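PDB 1FFV: cutm, flavoprotein of carbon monoxide dehydrogenase from Hydrogenophaga pseudoflava, which probably serves as the FAD-binding electron-transfer subunit of carbon monoxide dehydrogenase, passing electrons from CO oxidation through its flavin to an external acceptor. Local coordinates for residues 100-103 / 104-108; 116-120 / 121-125. One frame throughout, in Å; residues are numbered along the deposited sequence.

Contact 1 of 2, residues 100-103 / 104-108; sequences LIAD and PQVRN. With FAD (flavin-adenine dinucleotide), chain J.
Arg107 N donates to Asp103 O (2.9 Å), a bond four residues back along the chain that fits the helical phi/psi of 104-108, while Ala102 just before this turn has a positive phi of 49°. The Asp103 side chain adds a second bond: its CG sits between the backbone N and carbonyl carbon (chi1 63°), which folds the carboxylate back so that OD1 accepts Val106 N almost straight at 3.0 Å, on the syn side but somewhat out of the carboxylate plane. The other oxygen, OD2, forms a salt bridge with a basic side chain on the chain of another protein, and the Asp103 side chain is about 7 Å from an iron-sulfur cluster. Arg107 runs out extended and then bends at chi3 (-57°), bringing its guanidinium over the Asp103-Pro104 peptide, with Asp103 C 3.4 Å above its plane. NH1 reaches Ile101 O at 2.7 Å, with the acceptor close to the guanidinium plane, and also donates to water 1. With a leucine in place of Arg107, Ile101 O would probably be left without its side-chain donor and the Asp103-Pro104 peptide without its flat cover. Apolar contact is tight between Ala102 CB and Val106 CG1, 3.4 Å apart. Three residues of this turn line the flavin pocket: Ile101 CG2 lies 3.5 Å from FAD C2, Val106 CG1 approaches FAD C9, and Ala102 N makes a weak bond to FAD O4. The whole turn belongs to the loop joining helix 92-97 to helix 112-117; Arg107 packs on Glu78 and Ile82 of helix 78-83, and Leu100 O accepts a bond from Lys185 in strand 180-186.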
ATOM      1  N   LEU C 100     -21.573  36.701  21.950  1.00 29.15           N
ATOM      2  CA  LEU C 100     -20.191  36.915  22.356  1.00 28.82           C
ATOM      3  C   LEU C 100     -19.618  35.714  23.107  1.00 28.23           C
ATOM      4  O   LEU C 100     -18.475  35.758  23.570  1.00 28.49           O
ATOM      5  CB  LEU C 100     -20.100  38.162  23.242  1.00 29.23           C
ATOM      6  CG  LEU C 100     -20.689  39.448  22.656  1.00 29.82           C
ATOM      7  CD1 LEU C 100     -20.659  40.561  23.691  1.00 29.45           C
ATOM      8  CD2 LEU C 100     -19.925  39.842  21.384  1.00 29.79           C
ATOM      9  N   ILE C 101     -20.403  34.653  23.242  1.00 27.27           N
ATOM     10  CA  ILE C 101     -19.936  33.475  23.958  1.00 27.35           C
ATOM     11  C   ILE C 101     -19.388  32.409  23.025  1.00 27.54           C
ATOM     12  O   ILE C 101     -20.061  31.993  22.081  1.00 27.99           O
ATOM     13  CB  ILE C 101     -21.057  32.859  24.834  1.00 27.23           C
ATOM     14  CG1 ILE C 101     -21.489  33.860  25.905  1.00 27.29           C
ATOM     15  CG2 ILE C 101     -20.583  31.558  25.495  1.00 26.40           C
ATOM     16  CD1 ILE C 101     -22.731  33.427  26.663  1.00 27.76           C
ATOM     17  N   ALA C 102     -18.144  32.011  23.259  1.00 27.53           N
ATOM     18  CA  ALA C 102     -17.510  30.959  22.467  1.00 27.58           C
ATOM     19  C   ALA C 102     -17.630  31.142  20.948  1.00 27.25           C
ATOM     20  O   ALA C 102     -17.343  32.214  20.426  1.00 27.62           O
ATOM     21  CB  ALA C 102     -18.077  29.607  22.890  1.00 27.55           C
ATOM     22  N   ASP C 103     -18.038  30.080  20.254  1.00 26.97           N
ATOM     23  CA  ASP C 103     -18.210  30.092  18.803  1.00 26.65           C
ATOM     24  C   ASP C 103     -19.477  29.299  18.424  1.00 26.50           C
ATOM     25  O   ASP C 103     -20.118  28.712  19.298  1.00 26.96           O
ATOM     26  CB  ASP C 103     -16.956  29.531  18.121  1.00 26.66           C
ATOM     27  CG  ASP C 103     -16.688  28.077  18.473  1.00 26.47           C
ATOM     28  OD1 ASP C 103     -17.599  27.238  18.313  1.00 26.59           O
ATOM     29  OD2 ASP C 103     -15.547  27.765  18.875  1.00 26.34           O
ATOM     30  N   PRO C 104     -19.839  29.243  17.125  1.00 26.08           N
ATOM     31  CA  PRO C 104     -21.050  28.501  16.741  1.00 25.95           C
ATOM     32  C   PRO C 104     -21.163  27.054  17.224  1.00 25.62           C
ATOM     33  O   PRO C 104     -22.201  26.664  17.753  1.00 25.95           O
ATOM     34  CB  PRO C 104     -21.041  28.598  15.215  1.00 25.81           C
ATOM     35  CG  PRO C 104     -20.429  29.940  14.981  1.00 26.02           C
ATOM     36  CD  PRO C 104     -19.256  29.910  15.948  1.00 26.02           C
ATOM     37  N   GLN C 105     -20.106  26.267  17.060  1.00 25.46           N
ATOM     38  CA  GLN C 105     -20.132  24.870  17.488  1.00 25.08           C
ATOM     39  C   GLN C 105     -20.359  24.727  18.978  1.00 25.05           C
ATOM     40  O   GLN C 105     -21.204  23.946  19.410  1.00 25.15           O
ATOM     41  CB  GLN C 105     -18.838  24.150  17.111  1.00 24.91           C
ATOM     42  CG  GLN C 105     -18.705  23.855  15.643  1.00 24.64           C
ATOM     43  CD  GLN C 105     -17.925  24.917  14.901  1.00 24.67           C
ATOM     44  OE1 GLN C 105     -18.161  26.117  15.091  1.00 24.89           O
ATOM     45  NE2 GLN C 105     -16.989  24.487  14.056  1.00 24.20           N
ATOM     46  N   VAL C 106     -19.577  25.460  19.761  1.00 24.89           N
ATOM     47  CA  VAL C 106     -19.695  25.423  21.210  1.00 24.47           C
ATOM     48  C   VAL C 106     -21.105  25.837  21.617  1.00 24.67           C
ATOM     49  O   VAL C 106     -21.721  25.208  22.472  1.00 25.18           O
ATOM     50  CB  VAL C 106     -18.646  26.343  21.877  1.00 24.22           C
ATOM     51  CG1 VAL C 106     -18.785  26.306  23.407  1.00 23.93           C
ATOM     52  CG2 VAL C 106     -17.243  25.908  21.468  1.00 23.52           C
ATOM     53  N   ARG C 107     -21.642  26.851  20.950  1.00 24.71           N
ATOM     54  CA  ARG C 107     -22.981  27.330  21.261  1.00 24.69           C
ATOM     55  C   ARG C 107     -24.121  26.379  20.918  1.00 24.66           C
ATOM     56  O   ARG C 107     -25.262  26.641  21.275  1.00 24.86           O
ATOM     57  CB  ARG C 107     -23.219  28.699  20.636  1.00 24.88           C
ATOM     58  CG  ARG C 107     -22.457  29.806  21.336  1.00 25.79           C
ATOM     59  CD  ARG C 107     -23.010  31.164  20.957  1.00 26.14           C
ATOM     60  NE  ARG C 107     -22.970  31.358  19.516  1.00 26.33           N
ATOM     61  CZ  ARG C 107     -21.941  31.880  18.869  1.00 26.59           C
ATOM     62  NH1 ARG C 107     -20.866  32.272  19.538  1.00 26.73           N
ATOM     63  NH2 ARG C 107     -21.977  31.978  17.553  1.00 27.33           N
ATOM     64  N   ASN C 108     -23.828  25.306  20.189  1.00 24.73           N
ATOM     65  CA  ASN C 108     -24.843  24.309  19.844  1.00 24.40           C
ATOM     66  C   ASN C 108     -24.937  23.252  20.950  1.00 24.41           C
ATOM     67  O   ASN C 108     -25.811  22.387  20.911  1.00 24.63           O
ATOM     68  CB  ASN C 108     -24.501  23.602  18.527  1.00 24.33           C
ATOM     69  CG  ASN C 108     -24.904  24.399  17.293  1.00 25.26           C
ATOM     70  OD1 ASN C 108     -24.274  24.254  16.231  1.00 25.65           O
ATOM     71  ND2 ASN C 108     -25.955  25.205  17.405  1.00 24.38           N
TER
HETATM   72  PA  FAD J1922     -20.925  21.320  31.370  1.00 29.21           P
HETATM   73  O1A FAD J1922     -21.600  20.050  31.688  1.00 29.41           O
HETATM   74  O2A FAD J1922     -19.775  21.301  30.653  1.00 30.00           O
HETATM   75  O5B FAD J1922     -20.634  21.878  32.724  1.00 29.44           O
HETATM   76  C5B FAD J1922     -21.674  22.064  33.663  1.00 30.73           C
HETATM   77  C4B FAD J1922     -21.039  22.203  35.040  1.00 30.24           C
HETATM   78  O4B FAD J1922     -22.153  22.640  35.878  1.00 29.94           O
HETATM   79  C3B FAD J1922     -20.646  20.924  35.730  1.00 30.34           C
HETATM   80  O3B FAD J1922     -19.962  21.063  36.923  1.00 29.91           O
HETATM   81  C2B FAD J1922     -22.004  20.260  35.790  1.00 29.66           C
HETATM   82  O2B FAD J1922     -21.975  19.156  36.628  1.00 30.02           O
HETATM   83  C1B FAD J1922     -22.854  21.382  36.301  1.00 29.68           C
HETATM   84  N9A FAD J1922     -24.164  21.537  35.695  1.00 29.29           N
HETATM   85  C8A FAD J1922     -24.463  21.642  34.360  1.00 28.92           C
HETATM   86  N7A FAD J1922     -25.767  21.780  34.133  1.00 29.07           N
HETATM   87  C5A FAD J1922     -26.339  21.757  35.379  1.00 28.88           C
HETATM   88  C6A FAD J1922     -27.725  21.875  35.808  1.00 28.68           C
HETATM   89  N6A FAD J1922     -28.739  22.022  34.999  1.00 28.45           N
HETATM   90  N1A FAD J1922     -27.902  21.807  37.158  1.00 29.19           N
HETATM   91  C2A FAD J1922     -26.881  21.658  38.032  1.00 28.87           C
HETATM   92  N3A FAD J1922     -25.589  21.548  37.732  1.00 29.60           N
HETATM   93  C4A FAD J1922     -25.361  21.610  36.388  1.00 29.04           C
HETATM   94  N1  FAD J1922     -18.321  30.461  28.218  1.00 29.93           N
HETATM   95  C2  FAD J1922     -18.539  31.762  28.340  1.00 29.80           C
HETATM   96  O2  FAD J1922     -19.318  32.185  29.128  1.00 30.34           O
HETATM   97  N3  FAD J1922     -17.867  32.726  27.551  1.00 29.58           N
HETATM   98  C4  FAD J1922     -16.944  32.360  26.610  1.00 29.96           C
HETATM   99  O4  FAD J1922     -16.391  33.217  25.950  1.00 30.70           O
HETATM  100  C4X FAD J1922     -16.687  30.937  26.465  1.00 30.09           C
HETATM  101  N5  FAD J1922     -15.794  30.520  25.563  1.00 29.50           N
HETATM  102  C5X FAD J1922     -15.589  29.180  25.464  1.00 29.49           C
HETATM  103  C6  FAD J1922     -14.653  28.760  24.518  1.00 28.92           C
HETATM  104  C7  FAD J1922     -14.371  27.444  24.336  1.00 29.44           C
HETATM  105  C7M FAD J1922     -13.350  27.021  23.308  1.00 29.82           C
HETATM  106  C8  FAD J1922     -15.046  26.445  25.122  1.00 29.34           C
HETATM  107  C8M FAD J1922     -14.750  24.975  24.943  1.00 28.68           C
HETATM  108  C9  FAD J1922     -15.995  26.847  26.075  1.00 29.43           C
HETATM  109  C9A FAD J1922     -16.265  28.199  26.244  1.00 29.73           C
HETATM  110  N10 FAD J1922     -17.212  28.677  27.195  1.00 29.77           N
HETATM  111  C10 FAD J1922     -17.427  30.001  27.313  1.00 29.94           C
HETATM  112  C1' FAD J1922     -17.973  27.685  28.024  1.00 30.05           C
HETATM  113  C2' FAD J1922     -19.456  27.181  27.700  1.00 30.24           C
HETATM  114  O2' FAD J1922     -19.759  28.542  27.540  1.00 30.18           O
HETATM  115  C3' FAD J1922     -19.275  26.398  28.986  1.00 31.08           C
HETATM  116  O3' FAD J1922     -19.661  25.589  27.851  1.00 31.07           O
HETATM  117  C4' FAD J1922     -20.438  25.664  29.619  1.00 30.88           C
HETATM  118  O4' FAD J1922     -19.727  26.542  30.552  1.00 30.48           O
HETATM  119  C5' FAD J1922     -20.388  24.753  30.852  1.00 30.09           C
HETATM  120  O5' FAD J1922     -21.858  24.650  30.202  1.00 29.13           O
HETATM  121  P   FAD J1922     -22.238  23.260  29.687  1.00 28.06           P
HETATM  122  O1P FAD J1922     -23.718  23.412  29.267  1.00 28.43           O
HETATM  123  O2P FAD J1922     -21.430  22.800  28.661  1.00 29.20           O
HETATM  124  O3P FAD J1922     -22.042  22.309  30.794  1.00 29.34           O
HETATM  125  O   HOH W   1     -18.929  33.251  17.488  1.00 39.73           O

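Contact 2 of 2, residues 116-120 / 121-125; sequences IAHGD and PGNDH. Unlike the reference sequence in segment 116-120: Gly119 (reference Asn), Asp120 (reference His). With FAD (flavin-adenine dinucleotide), chain J.
Asp120 holds the turn that follows helix 112-117 with both its backbone and its side chain. Its CG lies opposite the backbone N across CA-CB (chi1 -166°), which carries OD1 forward along the chain to Gly122 N at 2.9 Å; the donor comes from above the carboxylate plane. A side chain at Gly122 would be tight here, since a CB in standard position would lie 3.2 Å from Asp120 OD1. Together with the bond from Asn123 N to Asp120 O (3.0 Å), this makes an Asx turn superposed on a type I beta turn, Asp120 to Asn123. It reverses the chain after Gly119, whose positive phi ends the helical run, and delivers Asn123 and Asp124 to the flavin in the FAD-binding domain of this molybdenum-hydroxylase flavoprotein. Asp124 grips the pyrimidine part of the isoalloxazine by two bonds: Asp124 N donates to FAD O2 (2.9 Å), and FAD N3 donates to Asp124 OD2 (2.8 Å), an oxygen that also has a salt bridge with Lys185. His118 presents its CD2 edge to the amide of Asn123, the two planes being 38° apart, and its ring also meets that of Tyr157. The Ile116 and His125 side chains cross at about a right angle, with Ile116 CG1 3.6 Å from His125 CB, while His125 NE2 is bonded to Glu78 OE2.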
ATOM      1  N   ILE C 116     -23.807  28.903  33.974  1.00 25.07           N
ATOM      2  CA  ILE C 116     -24.022  29.473  35.298  1.00 25.28           C
ATOM      3  C   ILE C 116     -23.547  28.509  36.388  1.00 25.43           C
ATOM      4  O   ILE C 116     -22.774  28.885  37.260  1.00 26.35           O
ATOM      5  CB  ILE C 116     -25.516  29.873  35.502  1.00 24.97           C
ATOM      6  CG1 ILE C 116     -25.880  31.008  34.532  1.00 24.86           C
ATOM      7  CG2 ILE C 116     -25.756  30.333  36.935  1.00 24.27           C
ATOM      8  CD1 ILE C 116     -27.346  31.374  34.502  1.00 24.25           C
ATOM      9  N   ALA C 117     -23.954  27.252  36.300  1.00 25.92           N
ATOM     10  CA  ALA C 117     -23.567  26.251  37.293  1.00 26.99           C
ATOM     11  C   ALA C 117     -22.053  26.047  37.454  1.00 27.52           C
ATOM     12  O   ALA C 117     -21.573  25.749  38.552  1.00 27.68           O
ATOM     13  CB  ALA C 117     -24.249  24.925  36.982  1.00 26.06           C
ATOM     14  N   HIS C 118     -21.312  26.208  36.359  1.00 28.27           N
ATOM     15  CA  HIS C 118     -19.860  26.039  36.357  1.00 28.35           C
ATOM     16  C   HIS C 118     -19.185  27.019  37.343  1.00 28.44           C
ATOM     17  O   HIS C 118     -18.166  26.696  37.955  1.00 28.58           O
ATOM     18  CB  HIS C 118     -19.333  26.205  34.923  1.00 28.30           C
ATOM     19  CG  HIS C 118     -17.889  25.844  34.751  1.00 28.32           C
ATOM     20  ND1 HIS C 118     -17.337  24.694  35.273  1.00 28.30           N
ATOM     21  CD2 HIS C 118     -16.883  26.485  34.107  1.00 28.10           C
ATOM     22  CE1 HIS C 118     -16.053  24.643  34.961  1.00 28.01           C
ATOM     23  NE2 HIS C 118     -15.753  25.717  34.254  1.00 27.64           N
ATOM     24  N   GLY C 119     -19.776  28.201  37.512  1.00 28.35           N
ATOM     25  CA  GLY C 119     -19.252  29.180  38.458  1.00 28.38           C
ATOM     26  C   GLY C 119     -17.891  29.773  38.157  1.00 28.73           C
ATOM     27  O   GLY C 119     -17.195  30.245  39.051  1.00 28.30           O
ATOM     28  N   ASP C 120     -17.520  29.752  36.887  1.00 29.14           N
ATOM     29  CA  ASP C 120     -16.248  30.289  36.434  1.00 29.88           C
ATOM     30  C   ASP C 120     -16.385  31.813  36.281  1.00 30.72           C
ATOM     31  O   ASP C 120     -17.299  32.293  35.602  1.00 31.30           O
ATOM     32  CB  ASP C 120     -15.896  29.646  35.081  1.00 28.92           C
ATOM     33  CG  ASP C 120     -14.439  29.873  34.655  1.00 28.59           C
ATOM     34  OD1 ASP C 120     -13.807  30.879  35.048  1.00 28.28           O
ATOM     35  OD2 ASP C 120     -13.927  29.029  33.889  1.00 29.38           O
ATOM     36  N   PRO C 121     -15.482  32.589  36.918  1.00 30.61           N
ATOM     37  CA  PRO C 121     -15.514  34.060  36.835  1.00 30.02           C
ATOM     38  C   PRO C 121     -15.340  34.478  35.374  1.00 29.55           C
ATOM     39  O   PRO C 121     -15.731  35.562  34.969  1.00 29.68           O
ATOM     40  CB  PRO C 121     -14.281  34.484  37.640  1.00 30.20           C
ATOM     41  CG  PRO C 121     -13.992  33.321  38.520  1.00 30.67           C
ATOM     42  CD  PRO C 121     -14.318  32.126  37.695  1.00 29.87           C
ATOM     43  N   GLY C 122     -14.717  33.605  34.596  1.00 28.63           N
ATOM     44  CA  GLY C 122     -14.496  33.889  33.196  1.00 28.40           C
ATOM     45  C   GLY C 122     -15.742  33.815  32.334  1.00 27.93           C
ATOM     46  O   GLY C 122     -15.776  34.417  31.265  1.00 28.27           O
ATOM     47  N   ASN C 123     -16.746  33.057  32.769  1.00 27.21           N
ATOM     48  CA  ASN C 123     -17.991  32.912  32.015  1.00 26.13           C
ATOM     49  C   ASN C 123     -18.813  34.214  31.986  1.00 25.82           C
ATOM     50  O   ASN C 123     -18.675  35.065  32.869  1.00 25.22           O
ATOM     51  CB  ASN C 123     -18.814  31.751  32.577  1.00 26.25           C
ATOM     52  CG  ASN C 123     -18.297  30.378  32.133  1.00 26.12           C
ATOM     53  OD1 ASN C 123     -18.940  29.378  32.436  1.00 27.20           O
ATOM     54  ND2 ASN C 123     -17.182  30.327  31.414  1.00 24.71           N
ATOM     55  N   ASP C 124     -19.664  34.363  30.973  1.00 25.48           N
ATOM     56  CA  ASP C 124     -20.472  35.575  30.808  1.00 25.62           C
ATOM     57  C   ASP C 124     -21.846  35.591  31.477  1.00 25.94           C
ATOM     58  O   ASP C 124     -22.281  36.630  31.985  1.00 26.02           O
ATOM     59  CB  ASP C 124     -20.633  35.899  29.321  1.00 25.34           C
ATOM     60  CG  ASP C 124     -19.301  36.113  28.618  1.00 25.66           C
ATOM     61  OD1 ASP C 124     -18.568  37.060  28.967  1.00 25.10           O
ATOM     62  OD2 ASP C 124     -18.981  35.327  27.709  1.00 26.00           O
ATOM     63  N   HIS C 125     -22.536  34.455  31.483  1.00 25.80           N
ATOM     64  CA  HIS C 125     -23.863  34.403  32.083  1.00 25.94           C
ATOM     65  C   HIS C 125     -23.945  34.799  33.543  1.00 25.88           C
ATOM     66  O   HIS C 125     -24.971  35.323  33.968  1.00 26.39           O
ATOM     67  CB  HIS C 125     -24.536  33.055  31.840  1.00 25.74           C
ATOM     68  CG  HIS C 125     -25.096  32.921  30.464  1.00 26.32           C
ATOM     69  ND1 HIS C 125     -26.077  33.761  29.981  1.00 26.49           N
ATOM     70  CD2 HIS C 125     -24.782  32.086  29.448  1.00 26.60           C
ATOM     71  CE1 HIS C 125     -26.342  33.450  28.726  1.00 26.39           C
ATOM     72  NE2 HIS C 125     -25.570  32.436  28.378  1.00 27.09           N
TER
HETATM   73  PA  FAD J1922     -20.925  21.320  31.370  1.00 29.21           P
HETATM   74  O1A FAD J1922     -21.600  20.050  31.688  1.00 29.41           O
HETATM   75  O2A FAD J1922     -19.775  21.301  30.653  1.00 30.00           O
HETATM   76  O5B FAD J1922     -20.634  21.878  32.724  1.00 29.44           O
HETATM   77  C5B FAD J1922     -21.674  22.064  33.663  1.00 30.73           C
HETATM   78  C4B FAD J1922     -21.039  22.203  35.040  1.00 30.24           C
HETATM   79  O4B FAD J1922     -22.153  22.640  35.878  1.00 29.94           O
HETATM   80  C3B FAD J1922     -20.646  20.924  35.730  1.00 30.34           C
HETATM   81  O3B FAD J1922     -19.962  21.063  36.923  1.00 29.91           O
HETATM   82  C2B FAD J1922     -22.004  20.260  35.790  1.00 29.66           C
HETATM   83  O2B FAD J1922     -21.975  19.156  36.628  1.00 30.02           O
HETATM   84  C1B FAD J1922     -22.854  21.382  36.301  1.00 29.68           C
HETATM   85  N9A FAD J1922     -24.164  21.537  35.695  1.00 29.29           N
HETATM   86  C8A FAD J1922     -24.463  21.642  34.360  1.00 28.92           C
HETATM   87  N7A FAD J1922     -25.767  21.780  34.133  1.00 29.07           N
HETATM   88  C5A FAD J1922     -26.339  21.757  35.379  1.00 28.88           C
HETATM   89  C6A FAD J1922     -27.725  21.875  35.808  1.00 28.68           C
HETATM   90  N6A FAD J1922     -28.739  22.022  34.999  1.00 28.45           N
HETATM   91  N1A FAD J1922     -27.902  21.807  37.158  1.00 29.19           N
HETATM   92  C2A FAD J1922     -26.881  21.658  38.032  1.00 28.87           C
HETATM   93  N3A FAD J1922     -25.589  21.548  37.732  1.00 29.60           N
HETATM   94  C4A FAD J1922     -25.361  21.610  36.388  1.00 29.04           C
HETATM   95  N1  FAD J1922     -18.321  30.461  28.218  1.00 29.93           N
HETATM   96  C2  FAD J1922     -18.539  31.762  28.340  1.00 29.80           C
HETATM   97  O2  FAD J1922     -19.318  32.185  29.128  1.00 30.34           O
HETATM   98  N3  FAD J1922     -17.867  32.726  27.551  1.00 29.58           N
HETATM   99  C4  FAD J1922     -16.944  32.360  26.610  1.00 29.96           C
HETATM  100  O4  FAD J1922     -16.391  33.217  25.950  1.00 30.70           O
HETATM  101  C4X FAD J1922     -16.687  30.937  26.465  1.00 30.09           C
HETATM  102  N5  FAD J1922     -15.794  30.520  25.563  1.00 29.50           N
HETATM  103  C5X FAD J1922     -15.589  29.180  25.464  1.00 29.49           C
HETATM  104  C6  FAD J1922     -14.653  28.760  24.518  1.00 28.92           C
HETATM  105  C7  FAD J1922     -14.371  27.444  24.336  1.00 29.44           C
HETATM  106  C7M FAD J1922     -13.350  27.021  23.308  1.00 29.82           C
HETATM  107  C8  FAD J1922     -15.046  26.445  25.122  1.00 29.34           C
HETATM  108  C8M FAD J1922     -14.750  24.975  24.943  1.00 28.68           C
HETATM  109  C9  FAD J1922     -15.995  26.847  26.075  1.00 29.43           C
HETATM  110  C9A FAD J1922     -16.265  28.199  26.244  1.00 29.73           C
HETATM  111  N10 FAD J1922     -17.212  28.677  27.195  1.00 29.77           N
HETATM  112  C10 FAD J1922     -17.427  30.001  27.313  1.00 29.94           C
HETATM  113  C1' FAD J1922     -17.973  27.685  28.024  1.00 30.05           C
HETATM  114  C2' FAD J1922     -19.456  27.181  27.700  1.00 30.24           C
HETATM  115  O2' FAD J1922     -19.759  28.542  27.540  1.00 30.18           O
HETATM  116  C3' FAD J1922     -19.275  26.398  28.986  1.00 31.08           C
HETATM  117  O3' FAD J1922     -19.661  25.589  27.851  1.00 31.07           O
HETATM  118  C4' FAD J1922     -20.438  25.664  29.619  1.00 30.88           C
HETATM  119  O4' FAD J1922     -19.727  26.542  30.552  1.00 30.48           O
HETATM  120  C5' FAD J1922     -20.388  24.753  30.852  1.00 30.09           C
HETATM  121  O5' FAD J1922     -21.858  24.650  30.202  1.00 29.13           O
HETATM  122  P   FAD J1922     -22.238  23.260  29.687  1.00 28.06           P
HETATM  123  O1P FAD J1922     -23.718  23.412  29.267  1.00 28.43           O
HETATM  124  O2P FAD J1922     -21.430  22.800  28.661  1.00 29.20           O
HETATM  125  O3P FAD J1922     -22.042  22.309  30.794  1.00 29.34           O

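Overall arrangement
Contact 1 closes before contact 2 opens along the chain, and helix 112-117 leads from the loop of the first into the turn of the second. Their centres are about 15 Å apart, yet they meet directly: Ile101 CG1 lies 3.4 Å from Asp124 OD2, and Ile101 CD1 packs on His125 NE2. Both belong to the FAD-binding domain and both touch the same flavin. Lys185 of strand 180-186 bonds to a residue of each. The loop of contact 1 also reaches the chain of another protein near an iron-sulfur cluster, whereas no other protein chain touches contact 2, a placement consistent with electron passage between cluster and flavin.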